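Local coordinates for PPC domain-containing protein (Pyrococcus horikoshii, PDB 2DT4), which is of unknown function but carries the plant- and prokaryote-conserved (PPC) domain and packs as a trimer in the crystal, at the interface of chains A and B. Sequence-based numbering; all coordinates share one arbitrary frame. Chains: chain A/B, Hypothetical protein PH0802.

Contact 1: the interface of chains A and B. Residues chain A 13, 117; chain B 4, 6, 37-39, 121.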
loop_
_atom_site.group_PDB
_atom_site.type_symbol
_atom_site.label_atom_id
_atom_site.label_comp_id
_atom_site.label_asym_id
_atom_site.label_seq_id
_atom_site.Cartn_x
_atom_site.Cartn_y
_atom_site.Cartn_z
ATOM N N LEU A 13 -5.426 -2.532 14.057
ATOM C CA LEU A 13 -4.032 -2.810 13.743
ATOM C C LEU A 13 -3.636 -3.973 14.627
ATOM O O LEU A 13 -3.779 -3.874 15.844
ATOM C CB LEU A 13 -3.141 -1.588 14.020
ATOM C CG LEU A 13 -1.663 -1.822 13.672
ATOM C CD1 LEU A 13 -1.464 -2.144 12.191
ATOM C CD2 LEU A 13 -0.846 -0.611 14.097
ATOM N N PHE A 117 -3.456 -3.773 8.974
ATOM C CA PHE A 117 -4.252 -2.587 9.236
ATOM C C PHE A 117 -5.583 -2.807 8.522
ATOM O O PHE A 117 -5.606 -3.174 7.348
ATOM C CB PHE A 117 -3.611 -1.298 8.717
ATOM C CG PHE A 117 -4.502 -0.100 8.827
ATOM C CD1 PHE A 117 -5.117 0.436 7.716
ATOM C CD2 PHE A 117 -4.742 0.482 10.068
ATOM C CE1 PHE A 117 -5.960 1.561 7.829
ATOM C CE2 PHE A 117 -5.576 1.602 10.173
ATOM C CZ PHE A 117 -6.165 2.134 9.060
ATOM N N GLY B 4 -6.994 -5.131 19.276
ATOM C CA GLY B 4 -6.585 -4.621 18.001
ATOM C C GLY B 4 -7.361 -3.416 17.522
ATOM O O GLY B 4 -7.110 -2.970 16.408
ATOM N N PHE B 6 -8.568 0.541 17.587
ATOM C CA PHE B 6 -8.035 1.860 17.896
ATOM C C PHE B 6 -8.934 2.952 17.338
ATOM O O PHE B 6 -9.725 2.730 16.417
ATOM C CB PHE B 6 -6.637 2.036 17.277
ATOM C CG PHE B 6 -5.648 1.063 17.783
ATOM C CD1 PHE B 6 -4.942 1.325 18.945
ATOM C CD2 PHE B 6 -5.485 -0.165 17.167
ATOM C CE1 PHE B 6 -4.056 0.391 19.441
ATOM C CE2 PHE B 6 -4.607 -1.096 17.662
ATOM C CZ PHE B 6 -3.896 -0.816 18.826
ATOM N N THR B 37 1.821 5.258 18.084
ATOM C CA THR B 37 1.307 4.228 17.186
ATOM C C THR B 37 0.759 4.860 15.910
ATOM O O THR B 37 -0.002 5.798 15.982
ATOM C CB THR B 37 0.166 3.427 17.871
ATOM O OG1 THR B 37 0.620 2.932 19.158
ATOM C CG2 THR B 37 -0.235 2.224 17.040
ATOM N N ALA B 38 1.103 4.300 14.756
ATOM C CA ALA B 38 0.612 4.818 13.482
ATOM C C ALA B 38 0.771 3.784 12.388
ATOM O O ALA B 38 1.494 2.803 12.526
ATOM C CB ALA B 38 1.387 6.049 13.088
ATOM N N ILE B 39 0.174 4.115 11.259
ATOM C CA ILE B 39 0.319 3.311 10.058
ATOM C C ILE B 39 0.867 4.315 9.052
ATOM O O ILE B 39 0.599 5.528 9.118
ATOM C CB ILE B 39 -0.887 2.507 9.519
ATOM C CG1 ILE B 39 -2.109 3.416 9.259
ATOM C CG2 ILE B 39 -1.195 1.394 10.498
ATOM C CD1 ILE B 39 -2.186 4.005 7.884
ATOM N N LEU B 121 -2.852 6.202 15.507
ATOM C CA LEU B 121 -3.897 5.393 16.140
ATOM C C LEU B 121 -3.793 5.518 17.656
ATOM O O LEU B 121 -2.678 5.564 18.196
ATOM C CB LEU B 121 -3.691 3.936 15.759
ATOM C CG LEU B 121 -3.778 3.616 14.264
ATOM C CD1 LEU B 121 -3.586 2.128 14.035
ATOM C CD2 LEU B 121 -5.072 4.119 13.580
#
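A:Leu13 packs against B:Leu121, B:Ile39 and B:Thr37, a different part of its side chain meeting each. CB meets CD1 of B:Leu121 at 3.7 Å, the two side chains crossing at about a right angle. At the fork, CD1 turns to CG2 of B:Ile39 while CD2 points to B:Leu121 CD1 and the methyl of B:Thr37, so each branch has its own neighbours. The A:Leu13 side chain and those of B:Ile39 and B:Thr37 run past each other in opposite directions. A:Phe117 enlarges the patch: B:Ile39 CG1 sits over the centre of one face of its ring, 3.9 Å above the plane, and B:Ile39 CG2 reaches A:Phe117 CD2 at 3.7 Å. With CG1 of B:Ile39 between the backbone N and the carbonyl carbon (chi1 56°), both of its branches can serve A:Phe117, and CG2 can touch A:Leu13 as well.

The backbone around the leucine is held too. A:Leu13 N donates a hydrogen bond to the carbonyl O of B:Gly4 at 2.9 Å, tying the strand to chain B. The ring edge of B:Phe6 lies against the leucine's own carbonyl, with CE2 3.4 Å from A:Leu13 O. In the fold, A:Leu13 belongs to strand 5-16 and A:Phe117 to strand 114-123; from chain B they meet the loop at B:Gly4, strand 5-16, the loop at B:Thr37 leading into strand 38-46, and the end of strand 114-123.

Contact 2: the interface of chains A and B. Residues chain A 43, 115; chain B 76-78, 89-91.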
loop_
_atom_site.group_PDB
_atom_site.type_symbol
_atom_site.label_atom_id
_atom_site.label_comp_id
_atom_site.label_asym_id
_atom_site.label_seq_id
_atom_site.Cartn_x
_atom_site.Cartn_y
_atom_site.Cartn_z
ATOM N N ILE A 43 1.997 -5.933 6.055
ATOM C CA ILE A 43 3.339 -6.440 5.807
ATOM C C ILE A 43 3.602 -7.642 6.698
ATOM O O ILE A 43 2.852 -7.942 7.633
ATOM C CB ILE A 43 4.414 -5.338 6.077
ATOM C CG1 ILE A 43 4.375 -4.834 7.525
ATOM C CG2 ILE A 43 4.265 -4.156 5.065
ATOM C CD1 ILE A 43 5.495 -3.849 7.879
ATOM N N GLU A 115 1.295 -8.127 9.976
ATOM C CA GLU A 115 0.923 -6.948 10.707
ATOM C C GLU A 115 -0.042 -6.244 9.774
ATOM O O GLU A 115 0.352 -5.682 8.733
ATOM C CB GLU A 115 2.144 -6.098 11.064
ATOM C CG GLU A 115 3.047 -6.836 12.050
ATOM C CD GLU A 115 4.397 -6.197 12.298
ATOM O OE1 GLU A 115 4.731 -5.155 11.707
ATOM O OE2 GLU A 115 5.180 -6.770 13.091
ATOM N N ILE B 76 5.021 0.495 3.011
ATOM C CA ILE B 76 3.868 0.179 3.837
ATOM C C ILE B 76 4.480 -0.184 5.145
ATOM O O ILE B 76 5.449 -0.927 5.181
ATOM C CB ILE B 76 2.965 -0.969 3.345
ATOM C CG1 ILE B 76 2.342 -0.606 1.985
ATOM C CG2 ILE B 76 1.891 -1.251 4.354
ATOM C CD1 ILE B 76 1.570 -1.715 1.385
ATOM N N GLY B 77 3.936 0.320 6.231
ATOM C CA GLY B 77 4.466 -0.068 7.511
ATOM C C GLY B 77 3.740 0.544 8.677
ATOM O O GLY B 77 2.612 0.992 8.555
ATOM N N ASN B 78 4.417 0.559 9.816
ATOM C CA ASN B 78 3.773 1.031 11.025
ATOM C C ASN B 78 4.794 1.610 11.994
ATOM O O ASN B 78 6.000 1.398 11.860
ATOM C CB ASN B 78 2.960 -0.121 11.660
ATOM C CG ASN B 78 3.788 -1.349 11.909
ATOM O OD1 ASN B 78 4.756 -1.288 12.677
ATOM N ND2 ASN B 78 3.460 -2.463 11.220
ATOM N N HIS B 89 8.691 0.319 11.441
ATOM C CA HIS B 89 8.885 -0.951 10.741
ATOM C C HIS B 89 8.184 -0.834 9.417
ATOM O O HIS B 89 6.980 -0.613 9.376
ATOM C CB HIS B 89 8.352 -2.126 11.539
ATOM C CG HIS B 89 8.672 -3.456 10.943
ATOM N ND1 HIS B 89 9.892 -3.722 10.352
ATOM C CD2 HIS B 89 7.930 -4.584 10.806
ATOM C CE1 HIS B 89 9.893 -4.969 9.903
ATOM N NE2 HIS B 89 8.722 -5.512 10.177
ATOM N N ALA B 90 8.935 -0.958 8.331
ATOM C CA ALA B 90 8.344 -0.868 6.999
ATOM C C ALA B 90 8.982 -1.796 5.990
ATOM O O ALA B 90 10.135 -2.177 6.120
ATOM C CB ALA B 90 8.414 0.547 6.481
ATOM N N HIS B 91 8.224 -2.133 4.958
ATOM C CA HIS B 91 8.703 -2.929 3.821
ATOM C C HIS B 91 8.550 -2.080 2.582
ATOM O O HIS B 91 7.675 -1.222 2.509
ATOM C CB HIS B 91 7.903 -4.222 3.628
ATOM C CG HIS B 91 8.226 -5.281 4.637
ATOM N ND1 HIS B 91 8.530 -6.573 4.276
ATOM C CD2 HIS B 91 8.356 -5.228 5.982
ATOM C CE1 HIS B 91 8.759 -7.291 5.362
ATOM N NE2 HIS B 91 8.658 -6.500 6.412
HETATM O O HOH W 1 1.303 -2.877 9.344
#
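A:Glu115 and B:Asn78 illustrate how PPC-domain chains can join through a polar pair beside an apolar contact. Followed outward, the glutamate begins with CB 3.9 Å from the amide nitrogen ND2 of B:Asn78. Its chain then runs extended beyond CG to the carboxylate, whose carbon CD is 4.0 Å from B:Asn78 ND2. OE1 accepts a hydrogen bond from B:Asn78 ND2 at 3.0 Å, arriving on the anti side and 31° out of the carboxylate plane, although OE1 lies almost in the amide plane. OE1 also lies in plane at the edge of the B:His89 ring, 3.4 Å from CD2, with carboxylate and ring planes 69° apart. OE2 is more distant, 4.2 Å from B:His89 CD2. The same ND2 is linked through water 1 to the carbonyl O of A:Glu115, bracing side chain and backbone together. An alanine in place of A:Glu115 would probably leave B:Asn78 ND2 without its direct acceptor, with the water 1 link as its remaining tie here to chain A.

Alongside, A:Ile43 packs over the face of paired strands 69-82 and 85-95 of chain B. Its side chain and that of B:Ile76 pass each other in opposite directions; A:Ile43 CG2 lies 3.4 Å from B:Ile76 O and 3.8 Å from B:Ile76 CG2. CB lies over one face of the B:His91 ring, offset toward its rim, while CD1 meets B:His91 CD2 at 3.7 Å and also touches B:His89 CD2 and B:Gly77 CA. B:His89 NE2 lies in plane at the edge of the B:His91 ring.

Contact 1 and contact 2 are neighbouring parts of one A–B interface, their C-alpha centres about 11 Å apart. On chain A, strand 114-123 serves both, giving A:Phe117 to contact 1 and A:Glu115 to contact 2; chain B adds B:Leu121 from its own copy to contact 1. Strand 38-46 offers contacts like those of B:Ile39 toward one neighbour and, probably, like those of A:Ile43 toward the other. The pairing is not an exact two-fold. With three copies in the deposited assembly, this would suit a ring, although the structure alone does not show that the trimer forms in solution.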